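Local coordinates for PpBBE-like 1 D396N (Physcomitrella patens subsp. patens, PDB 6EO5), which is a variant of a berberine bridge enzyme-like, bi-covalently flavinylated oxidase of the VAO family that oxidises cellobiose, at residues Ser159-Gly164 / Leu247-Glu252; Pro221-Lys226 / Gly269-Lys274; Phe225-Asn230 / Pro293-Glu298; Ser254-Met259 / Tyr362-Leu367. All blocks are in the same frame, centred on the assembly; numbering follows the deposited sequence.

Contact 1: residues Ser159-Gly164 / Leu247-Glu252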
# COMPACT_ATOMS: atom_id res chain seq x y z
N SER A 159 11.06 -5.10 -5.22
CA SER A 159 11.59 -5.04 -6.58
C SER A 159 11.11 -3.80 -7.33
O SER A 159 11.29 -3.73 -8.56
CB SER A 159 11.24 -6.31 -7.37
OG SER A 159 9.85 -6.52 -7.49
N SER A 160 10.56 -2.81 -6.62
CA SER A 160 9.93 -1.66 -7.27
C SER A 160 10.93 -0.74 -7.95
O SER A 160 10.56 -0.05 -8.90
CB SER A 160 9.09 -0.86 -6.27
OG SER A 160 7.85 -1.49 -6.00
N ARG A 161 12.18 -0.68 -7.48
CA ARG A 161 13.15 0.21 -8.12
C ARG A 161 13.60 -0.33 -9.47
O ARG A 161 14.11 0.44 -10.30
CB ARG A 161 14.33 0.48 -7.18
CG ARG A 161 13.90 1.24 -5.90
CD ARG A 161 15.05 1.69 -5.00
NE ARG A 161 15.78 2.86 -5.50
CZ ARG A 161 16.94 2.80 -6.14
NH1 ARG A 161 17.50 1.62 -6.37
NH2 ARG A 161 17.55 3.91 -6.56
N LYS A 162 13.36 -1.60 -9.74
CA LYS A 162 13.61 -2.15 -11.06
C LYS A 162 12.34 -2.13 -11.91
O LYS A 162 12.36 -1.62 -13.03
CB LYS A 162 14.15 -3.57 -10.94
CG LYS A 162 14.67 -4.17 -12.22
CD LYS A 162 15.90 -3.43 -12.71
CE LYS A 162 16.52 -4.10 -13.92
NZ LYS A 162 17.34 -3.13 -14.70
N PHE A 163 11.24 -2.63 -11.35
CA PHE A 163 10.03 -2.94 -12.11
C PHE A 163 8.92 -1.90 -11.97
O PHE A 163 7.88 -2.04 -12.65
CB PHE A 163 9.46 -4.31 -11.68
CG PHE A 163 10.43 -5.46 -11.82
CD1 PHE A 163 11.35 -5.50 -12.86
CD2 PHE A 163 10.40 -6.51 -10.90
CE1 PHE A 163 12.22 -6.56 -12.99
CE2 PHE A 163 11.27 -7.58 -11.03
CZ PHE A 163 12.19 -7.61 -12.07
N GLY A 164 9.09 -0.88 -11.13
CA GLY A 164 8.09 0.15 -10.91
C GLY A 164 7.20 -0.15 -9.71
O GLY A 164 7.40 -1.12 -8.97
N LEU A 247 21.45 7.86 -2.45
CA LEU A 247 21.52 8.73 -3.62
C LEU A 247 22.07 8.02 -4.87
O LEU A 247 21.83 8.51 -5.98
CB LEU A 247 22.38 9.95 -3.32
CG LEU A 247 21.66 10.99 -2.46
CD1 LEU A 247 22.61 11.94 -1.74
CD2 LEU A 247 20.67 11.76 -3.32
N ASN A 248 22.79 6.90 -4.72
CA ASN A 248 23.50 6.30 -5.85
C ASN A 248 23.20 4.81 -6.04
O ASN A 248 23.99 4.12 -6.69
CB ASN A 248 25.00 6.51 -5.70
CG ASN A 248 25.39 7.97 -5.73
OD1 ASN A 248 25.82 8.53 -4.73
ND2 ASN A 248 25.21 8.60 -6.89
N VAL A 249 22.09 4.32 -5.51
CA VAL A 249 21.79 2.90 -5.57
C VAL A 249 21.24 2.55 -6.95
O VAL A 249 20.27 3.18 -7.40
CB VAL A 249 20.79 2.51 -4.47
CG1 VAL A 249 20.43 1.05 -4.58
CG2 VAL A 249 21.38 2.85 -3.09
N PRO A 250 21.82 1.58 -7.65
CA PRO A 250 21.30 1.20 -8.97
C PRO A 250 19.98 0.47 -8.84
O PRO A 250 19.65 -0.09 -7.79
CB PRO A 250 22.38 0.29 -9.55
CG PRO A 250 23.14 -0.23 -8.33
CD PRO A 250 23.06 0.86 -7.30
N ALA A 251 19.23 0.45 -9.95
CA ALA A 251 17.85 -0.01 -9.95
C ALA A 251 17.70 -1.47 -9.55
O ALA A 251 16.61 -1.86 -9.11
CB ALA A 251 17.22 0.20 -11.32
N GLU A 252 18.75 -2.29 -9.69
CA GLU A 252 18.64 -3.70 -9.32
C GLU A 252 18.49 -3.91 -7.81
O GLU A 252 18.26 -5.04 -7.39
CB GLU A 252 19.85 -4.50 -9.82
CG GLU A 252 19.93 -4.68 -11.33
CD GLU A 252 20.23 -3.39 -12.06
OE1 GLU A 252 20.95 -2.53 -11.51
OE2 GLU A 252 19.72 -3.22 -13.19
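Arg161 of the short helix 160-163 points its guanidinium at the backbone of the 247-252 loop. Two carbonyl oxygens meet that group at its edge, near its plane. NH2 donates to Val249 O at 2.9 Å, with an N-H...O angle of 156°. NH1 turns to Pro250 O at 3.1 Å, coming from above the carbonyl plane, and adds a weak bond to Val249 O. Outside the two segments, NE donates to Tyr368 O, and NH1 also bonds to Ile253 O. The rotation of the group is therefore well fixed.

One salt bridge lies nearer the surface. Lys162 NZ reaches Glu252 OE2 at 2.8 Å, on the anti side of the carboxylate.

Packing is modest. The lysine chain bends at chi2 (66°), which places Lys162 CD 4.1 Å from Ala251 CB. Ala251 CB also packs against the Arg161 carbonyl, 3.3 Å from its O, and Val249 CG1 lies beside Arg161 NH1 at 3.5 Å.

The loop leads from helix 235-246 into strand 253-259 of the seven-stranded sheet. The arrangement is consistent with a junction between the FAD-binding part and the sheet-bearing part of a VAO-type fold, made by an arginine that gathers loop carbonyls.

Contact 2: residues Pro221-Lys226 / Gly269-Lys274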
# COMPACT_ATOMS: atom_id res chain seq x y z
N PRO A 221 18.48 -16.07 -9.78
CA PRO A 221 18.63 -15.90 -8.33
C PRO A 221 18.64 -14.44 -7.95
O PRO A 221 19.04 -13.57 -8.72
CB PRO A 221 19.99 -16.55 -8.04
CG PRO A 221 20.28 -17.42 -9.23
CD PRO A 221 19.64 -16.76 -10.39
N VAL A 222 18.20 -14.17 -6.72
CA VAL A 222 18.25 -12.85 -6.12
C VAL A 222 18.97 -12.96 -4.78
O VAL A 222 19.26 -14.06 -4.30
CB VAL A 222 16.84 -12.24 -5.94
CG1 VAL A 222 16.09 -12.24 -7.27
CG2 VAL A 222 16.07 -12.98 -4.86
N THR A 223 19.26 -11.81 -4.18
CA THR A 223 20.04 -11.75 -2.95
C THR A 223 19.37 -10.82 -1.94
O THR A 223 19.04 -9.67 -2.25
CB THR A 223 21.47 -11.26 -3.23
OG1 THR A 223 22.07 -12.12 -4.20
CG2 THR A 223 22.29 -11.26 -1.95
N HIS A 224 19.17 -11.34 -0.74
CA HIS A 224 18.55 -10.61 0.35
C HIS A 224 19.63 -10.21 1.34
O HIS A 224 20.47 -11.03 1.71
CB HIS A 224 17.48 -11.48 1.01
CG HIS A 224 16.94 -10.91 2.29
ND1 HIS A 224 17.33 -11.36 3.53
CD2 HIS A 224 16.06 -9.90 2.51
CE1 HIS A 224 16.71 -10.66 4.46
NE2 HIS A 224 15.94 -9.77 3.87
N PHE A 225 19.62 -8.95 1.76
CA PHE A 225 20.58 -8.49 2.76
C PHE A 225 19.86 -7.69 3.84
O PHE A 225 18.83 -7.06 3.59
CB PHE A 225 21.70 -7.64 2.15
CG PHE A 225 21.22 -6.42 1.40
CD1 PHE A 225 20.87 -6.51 0.05
CD2 PHE A 225 21.16 -5.17 2.02
CE1 PHE A 225 20.46 -5.39 -0.65
CE2 PHE A 225 20.74 -4.04 1.33
CZ PHE A 225 20.39 -4.15 -0.01
N LYS A 226 20.41 -7.75 5.05
CA LYS A 226 19.90 -6.96 6.16
C LYS A 226 21.03 -6.72 7.14
O LYS A 226 21.69 -7.67 7.58
CB LYS A 226 18.71 -7.65 6.82
CG LYS A 226 18.08 -6.89 7.98
CD LYS A 226 16.66 -7.38 8.22
CE LYS A 226 16.06 -6.77 9.49
NZ LYS A 226 14.61 -7.09 9.62
N GLY A 269 17.22 -5.02 2.25
CA GLY A 269 17.09 -4.84 0.82
C GLY A 269 17.14 -6.12 0.02
O GLY A 269 17.53 -7.18 0.51
N THR A 270 16.73 -6.00 -1.24
CA THR A 270 16.74 -7.09 -2.19
C THR A 270 17.51 -6.67 -3.43
O THR A 270 17.25 -5.60 -3.99
CB THR A 270 15.31 -7.50 -2.56
OG1 THR A 270 14.63 -7.96 -1.38
CG2 THR A 270 15.33 -8.61 -3.62
N TYR A 271 18.46 -7.51 -3.85
CA TYR A 271 19.30 -7.29 -5.02
C TYR A 271 18.94 -8.30 -6.09
O TYR A 271 19.00 -9.52 -5.85
CB TYR A 271 20.78 -7.39 -4.65
CG TYR A 271 21.72 -7.41 -5.82
CD1 TYR A 271 21.58 -6.50 -6.86
CD2 TYR A 271 22.76 -8.34 -5.89
CE1 TYR A 271 22.45 -6.52 -7.95
CE2 TYR A 271 23.64 -8.37 -6.97
CZ TYR A 271 23.48 -7.46 -8.00
OH TYR A 271 24.35 -7.49 -9.07
N LEU A 272 18.54 -7.80 -7.26
CA LEU A 272 18.21 -8.66 -8.40
C LEU A 272 19.50 -9.09 -9.11
O LEU A 272 19.84 -8.63 -10.20
CB LEU A 272 17.26 -7.93 -9.35
CG LEU A 272 15.92 -7.54 -8.75
CD1 LEU A 272 15.15 -6.67 -9.72
CD2 LEU A 272 15.13 -8.78 -8.41
N GLY A 273 20.20 -10.01 -8.48
CA GLY A 273 21.53 -10.38 -8.93
C GLY A 273 22.12 -11.43 -8.02
O GLY A 273 21.51 -11.84 -7.03
N LYS A 274 23.33 -11.86 -8.38
CA LYS A 274 24.02 -12.90 -7.63
C LYS A 274 24.71 -12.32 -6.40
O LYS A 274 25.26 -11.21 -6.43
CB LYS A 274 25.06 -13.59 -8.52
CG LYS A 274 24.46 -14.43 -9.63
CD LYS A 274 25.54 -14.89 -10.60
CE LYS A 274 24.96 -15.66 -11.78
NZ LYS A 274 26.03 -16.13 -12.72
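Tyr271 O takes two backbone donors: Thr223 N across the strands at 2.8 Å, and Gly273 N by a weak bond. Tyr271 N returns a bond to Thr223 O at 2.7 Å. This return bond is nearly straight, 170° at the hydrogen. Phe225 and Gly269 form the next hydrogen-bonded pair, with both N to O bonds made. His224 and Thr270 lie between them as a non-hydrogen-bonded pair.

The hydroxyl of Thr223 extends the contact past the end of the strand. OG1 lies beside the backbone N (chi1 -57°) and donates to Gly273 O at 2.9 Å. Gly273 follows Leu272, the centre of an inverse gamma turn.

The Phe225 ring folds back over its glycine partner. Its CG lies between the backbone N and the carbonyl carbon (chi1 58°). Gly269 CA then sits over the ring face as a CH-pi contact, 3.8 Å from the Phe225 ring centroid. The ring lies directly against the glycine backbone, with Phe225 CZ 3.5 Å from Gly269 CA. Val222 CG1 and Leu272 CD2 meet at 3.8 Å, with the two side chains pointing the same way.

On the side of His224 and Thr270, Leu305 of helix 302-308 touches both side chains. His224 NE2 bonds to Glu268 OE2. The whole is an antiparallel strand pair within the seven-stranded sheet, with an aromatic residue covering a glycine across the strands.

Contact 3: residues Phe225-Asn230 / Pro293-Glu298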
# COMPACT_ATOMS: atom_id res chain seq x y z
N PHE A 225 19.62 -8.95 1.76
CA PHE A 225 20.58 -8.49 2.76
C PHE A 225 19.86 -7.69 3.84
O PHE A 225 18.83 -7.06 3.59
CB PHE A 225 21.70 -7.64 2.15
CG PHE A 225 21.22 -6.42 1.40
CD1 PHE A 225 20.87 -6.51 0.05
CD2 PHE A 225 21.16 -5.17 2.02
CE1 PHE A 225 20.46 -5.39 -0.65
CE2 PHE A 225 20.74 -4.04 1.33
CZ PHE A 225 20.39 -4.15 -0.01
N LYS A 226 20.41 -7.75 5.05
CA LYS A 226 19.90 -6.96 6.16
C LYS A 226 21.03 -6.72 7.14
O LYS A 226 21.69 -7.67 7.58
CB LYS A 226 18.71 -7.65 6.82
CG LYS A 226 18.08 -6.89 7.98
CD LYS A 226 16.66 -7.38 8.22
CE LYS A 226 16.06 -6.77 9.49
NZ LYS A 226 14.61 -7.09 9.62
N TYR A 227 21.28 -5.45 7.45
CA TYR A 227 22.30 -5.05 8.41
C TYR A 227 21.60 -4.34 9.55
O TYR A 227 20.90 -3.34 9.33
CB TYR A 227 23.36 -4.15 7.76
CG TYR A 227 23.89 -4.71 6.45
CD1 TYR A 227 24.71 -5.83 6.44
CD2 TYR A 227 23.54 -4.14 5.24
CE1 TYR A 227 25.18 -6.36 5.26
CE2 TYR A 227 24.01 -4.67 4.04
CZ TYR A 227 24.83 -5.78 4.06
OH TYR A 227 25.31 -6.31 2.88
N ARG A 228 21.79 -4.84 10.77
CA ARG A 228 20.96 -4.51 11.92
C ARG A 228 21.84 -4.06 13.09
O ARG A 228 22.95 -4.56 13.26
CB ARG A 228 20.11 -5.73 12.29
CG ARG A 228 19.13 -5.51 13.39
CD ARG A 228 18.08 -6.60 13.41
NE ARG A 228 17.17 -6.39 14.54
CZ ARG A 228 15.99 -6.99 14.69
NH1 ARG A 228 15.56 -7.86 13.77
NH2 ARG A 228 15.25 -6.72 15.76
N TRP A 229 21.34 -3.10 13.87
CA TRP A 229 22.01 -2.60 15.07
C TRP A 229 21.00 -2.42 16.19
O TRP A 229 19.79 -2.29 15.95
CB TRP A 229 22.69 -1.24 14.89
CG TRP A 229 23.87 -1.16 13.99
CD1 TRP A 229 25.19 -1.12 14.37
CD2 TRP A 229 23.86 -1.03 12.57
NE1 TRP A 229 25.99 -0.99 13.27
CE2 TRP A 229 25.21 -0.94 12.15
CE3 TRP A 229 22.85 -1.00 11.60
CZ2 TRP A 229 25.56 -0.81 10.81
CZ3 TRP A 229 23.20 -0.88 10.28
CH2 TRP A 229 24.55 -0.78 9.89
N ASN A 230 21.51 -2.37 17.42
CA ASN A 230 20.67 -2.13 18.60
C ASN A 230 21.49 -1.25 19.54
O ASN A 230 22.14 -1.72 20.47
CB ASN A 230 20.25 -3.43 19.27
CG ASN A 230 19.25 -3.19 20.40
OD1 ASN A 230 18.66 -2.11 20.52
ND2 ASN A 230 19.05 -4.20 21.23
N PRO A 293 27.67 -4.31 12.34
CA PRO A 293 26.27 -4.69 12.12
C PRO A 293 26.11 -6.19 12.18
O PRO A 293 26.99 -6.95 11.78
CB PRO A 293 25.99 -4.15 10.72
CG PRO A 293 27.29 -4.24 10.05
CD PRO A 293 28.26 -3.79 11.10
N THR A 294 24.97 -6.61 12.70
CA THR A 294 24.46 -7.93 12.38
C THR A 294 24.38 -8.04 10.87
O THR A 294 23.87 -7.14 10.20
CB THR A 294 23.09 -8.11 13.03
OG1 THR A 294 23.28 -8.32 14.43
CG2 THR A 294 22.39 -9.30 12.48
N ARG A 295 24.90 -9.14 10.32
CA ARG A 295 25.09 -9.27 8.88
C ARG A 295 24.39 -10.51 8.36
O ARG A 295 24.79 -11.63 8.71
CB ARG A 295 26.57 -9.31 8.55
CG ARG A 295 26.90 -9.59 7.11
CD ARG A 295 28.41 -9.73 6.99
NE ARG A 295 28.80 -10.76 6.04
CZ ARG A 295 28.73 -12.07 6.29
NH1 ARG A 295 28.30 -12.51 7.46
NH2 ARG A 295 29.10 -12.92 5.35
N VAL A 296 23.40 -10.33 7.51
CA VAL A 296 22.72 -11.43 6.83
C VAL A 296 22.68 -11.12 5.34
O VAL A 296 22.03 -10.16 4.92
CB VAL A 296 21.30 -11.65 7.37
CG1 VAL A 296 20.55 -12.62 6.46
CG2 VAL A 296 21.35 -12.15 8.80
N GLU A 297 23.36 -11.95 4.54
CA GLU A 297 23.35 -11.85 3.08
C GLU A 297 23.15 -13.25 2.53
O GLU A 297 23.93 -14.15 2.83
CB GLU A 297 24.65 -11.24 2.54
CG GLU A 297 24.97 -9.85 3.07
CD GLU A 297 26.47 -9.54 3.06
OE1 GLU A 297 27.28 -10.47 2.87
OE2 GLU A 297 26.84 -8.36 3.26
N GLU A 298 22.12 -13.43 1.70
CA GLU A 298 21.59 -14.75 1.40
C GLU A 298 21.10 -14.79 -0.04
O GLU A 298 20.23 -14.00 -0.41
CB GLU A 298 20.45 -15.07 2.35
CG GLU A 298 19.96 -16.50 2.28
CD GLU A 298 18.78 -16.74 3.22
OE1 GLU A 298 18.30 -15.75 3.87
OE2 GLU A 298 18.33 -17.93 3.29
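The edge of the seven-stranded antiparallel sheet is formed here, where outer strand 294-300 pairs with strand 222-230. The short strand axes run 178° apart, so they are almost exactly antiparallel. Lys226 pairs with Val296, and Arg228 with Thr294, each through two backbone hydrogen bonds. Tyr227-Arg295 lies between them and Phe225-Glu297 beyond; both are non-hydrogen-bonded pairs. Val296 O also receives a CA-H...O contact from Phe225 CA at 3.1 Å.

One face carries Lys226, Arg228, Thr294 and Val296. Here Arg228 CB meets Thr294 CB at 3.9 Å. The Lys226 chain leads away from strand 294-298 and makes a cation-pi contact with Trp266.

The other face is covered by helix 279-288, whose Val282 and Leu286 touch Tyr227 and whose Phe285 touches Trp229. Pro293 packs against both aromatic residues. Its CB lies 4.0 Å from Tyr227 CB. The same CB sits over the Trp229 face as a CH-pi contact, offset toward the rim and 3.4 Å from CZ2 of Trp229. The indole NE1 bonds to Pro291 O.

Arg295 NE and Glu297 OE1 form a long salt bridge within the outer strand. The other carboxylate oxygen serves Tyr227. With CG anti to the carbonyl carbon (chi1 -49°), Tyr227 leans toward the outer strand. Ring and carboxylate planes stand 89° apart, and Tyr227 OH donates to Glu297 OE2 at 2.6 Å, on its anti side.

Contact 4: residues Ser254-Met259 / Tyr362-Leu367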
# COMPACT_ATOMS: atom_id res chain seq x y z
N SER A 254 16.41 -2.64 -4.27
CA SER A 254 15.37 -1.90 -3.56
C SER A 254 15.60 -2.11 -2.07
O SER A 254 15.73 -3.25 -1.62
CB SER A 254 13.96 -2.39 -3.94
OG SER A 254 13.61 -2.02 -5.26
N ALA A 255 15.69 -1.02 -1.32
CA ALA A 255 16.04 -1.12 0.09
C ALA A 255 15.13 -0.21 0.90
O ALA A 255 14.53 0.73 0.38
CB ALA A 255 17.50 -0.75 0.35
N ALA A 256 15.06 -0.51 2.19
CA ALA A 256 14.30 0.27 3.15
C ALA A 256 15.12 0.35 4.42
O ALA A 256 15.77 -0.62 4.80
CB ALA A 256 12.93 -0.33 3.44
N PHE A 257 15.09 1.50 5.07
CA PHE A 257 15.74 1.68 6.36
C PHE A 257 14.69 1.68 7.48
O PHE A 257 13.55 2.12 7.30
CB PHE A 257 16.54 2.99 6.35
CG PHE A 257 17.49 3.13 7.50
CD1 PHE A 257 18.81 2.71 7.38
CD2 PHE A 257 17.08 3.72 8.70
CE1 PHE A 257 19.70 2.85 8.43
CE2 PHE A 257 17.97 3.87 9.75
CZ PHE A 257 19.28 3.44 9.62
N TYR A 258 15.08 1.16 8.64
CA TYR A 258 14.20 1.04 9.79
C TYR A 258 14.87 1.61 11.03
O TYR A 258 16.10 1.63 11.14
CB TYR A 258 13.78 -0.43 10.02
CG TYR A 258 13.01 -0.69 11.30
CD1 TYR A 258 13.67 -0.82 12.53
CD2 TYR A 258 11.63 -0.83 11.29
CE1 TYR A 258 12.98 -1.04 13.71
CE2 TYR A 258 10.92 -1.07 12.47
CZ TYR A 258 11.61 -1.17 13.67
OH TYR A 258 10.94 -1.41 14.85
N MET A 259 14.06 2.05 11.97
CA MET A 259 14.51 2.78 13.15
C MET A 259 13.35 2.81 14.13
O MET A 259 12.20 2.93 13.70
CB MET A 259 14.95 4.19 12.73
CG MET A 259 15.43 5.10 13.80
SD MET A 259 15.79 6.74 13.12
CE MET A 259 17.01 6.35 11.89
N TYR A 362 7.37 2.86 15.32
CA TYR A 362 8.44 2.50 14.40
C TYR A 362 8.39 3.39 13.16
O TYR A 362 7.40 4.09 12.90
CB TYR A 362 8.40 1.02 14.03
CG TYR A 362 7.15 0.55 13.35
CD1 TYR A 362 7.04 0.56 11.97
CD2 TYR A 362 6.08 0.05 14.08
CE1 TYR A 362 5.89 0.12 11.34
CE2 TYR A 362 4.93 -0.39 13.46
CZ TYR A 362 4.83 -0.36 12.09
OH TYR A 362 3.69 -0.81 11.46
N PHE A 363 9.49 3.37 12.39
CA PHE A 363 9.74 4.31 11.30
C PHE A 363 10.51 3.61 10.18
O PHE A 363 11.59 3.07 10.42
CB PHE A 363 10.51 5.53 11.81
CG PHE A 363 9.82 6.20 12.97
CD1 PHE A 363 10.02 5.75 14.27
CD2 PHE A 363 8.95 7.27 12.75
CE1 PHE A 363 9.35 6.35 15.34
CE2 PHE A 363 8.30 7.87 13.83
CZ PHE A 363 8.51 7.42 15.12
N ILE A 364 9.95 3.63 8.96
CA ILE A 364 10.46 2.86 7.83
C ILE A 364 10.60 3.79 6.63
O ILE A 364 9.69 4.56 6.33
CB ILE A 364 9.53 1.68 7.49
CG1 ILE A 364 9.36 0.75 8.69
CG2 ILE A 364 10.00 0.89 6.25
CD1 ILE A 364 8.41 -0.38 8.43
N TYR A 365 11.74 3.70 5.93
CA TYR A 365 12.10 4.64 4.87
C TYR A 365 12.29 3.86 3.58
O TYR A 365 13.32 3.19 3.40
CB TYR A 365 13.38 5.40 5.23
CG TYR A 365 13.36 6.08 6.59
CD1 TYR A 365 13.47 5.35 7.76
CD2 TYR A 365 13.26 7.47 6.70
CE1 TYR A 365 13.46 5.97 9.01
CE2 TYR A 365 13.26 8.10 7.94
CZ TYR A 365 13.36 7.34 9.09
OH TYR A 365 13.36 7.95 10.33
N ASN A 366 11.31 3.93 2.67
CA ASN A 366 11.40 3.22 1.39
C ASN A 366 12.18 4.06 0.40
O ASN A 366 11.83 5.22 0.16
CB ASN A 366 10.01 2.94 0.83
CG ASN A 366 9.25 1.95 1.65
OD1 ASN A 366 9.83 1.21 2.45
ND2 ASN A 366 7.93 1.91 1.47
N LEU A 367 13.21 3.48 -0.21
CA LEU A 367 14.07 4.24 -1.10
C LEU A 367 13.44 4.35 -2.49
O LEU A 367 13.00 3.35 -3.06
CB LEU A 367 15.45 3.57 -1.20
CG LEU A 367 16.43 4.26 -2.14
CD1 LEU A 367 16.93 5.54 -1.49
CD2 LEU A 367 17.57 3.33 -2.51
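The Tyr365 ring turns its edge to the neighbouring strand: Phe257 O lies in its plane, 3.3 Å from Tyr365 CD1. The Phe363 ring does likewise with Met259 O, which is 3.6 Å from Phe363 CD1. Phe257 and Tyr365 lie side by side and point the same way, and Tyr365 CD1 comes to the edge of the Phe257 ring. The Tyr258 side chain crosses that of Tyr362 at about a right angle. With CG anti to the backbone N (chi1 172°), Tyr258 leans toward the other strand: its CE2 is 3.6 Å from Tyr362 CB, and its CD2 is 3.8 Å from Ile364 CG1. Its hydroxyl bonds to Asp260 OD2, and its ring stacks with Trp266.

The two strands are central neighbours in the seven-stranded antiparallel sheet. Helices 235-246 and 345-355 cover the side of Phe257, Met259, Phe363 and Tyr365. The opposite side carries Ala256, Tyr258, Ile364 and Asn366, and the Asn366 side chain is about 5 Å from the bound FAD.

Phe257 and Tyr365 exchange two backbone bonds, with Tyr365 N to Phe257 O at 2.8 Å. Both backbone bonds of the Met259-Phe363 pair are weak. Leu367 N donates to Ala255 O at 3.1 Å. Ala256 CB faces Asn366 OD1 at 3.6 Å.

How the contacts relate
Contacts 2, 3 and 4 belong to one antiparallel sheet, and contact 1 joins the loop leading into strand 253-259 to helix 160-163. Contact 4 is the buried one, mostly aromatic and apolar, and its Asn366 lies nearest the FAD. Contact 3 is at the sheet edge, with charged side chains on its surface. Contact 2 is partly buried; it combines backbone pairing with a Phe-on-Gly contact and a threonine hydroxyl bond. It shares Phe225 and Lys226 with contact 3, while Thr270 N bonds to Ser254 O of contact 4. Contact 1 relies on side-chain-to-carbonyl bonds and a salt bridge instead of strand pairing. It touches contact 2 through Glu252 O and Leu272 N, and contact 4 through Arg161 N and Ser254 OG.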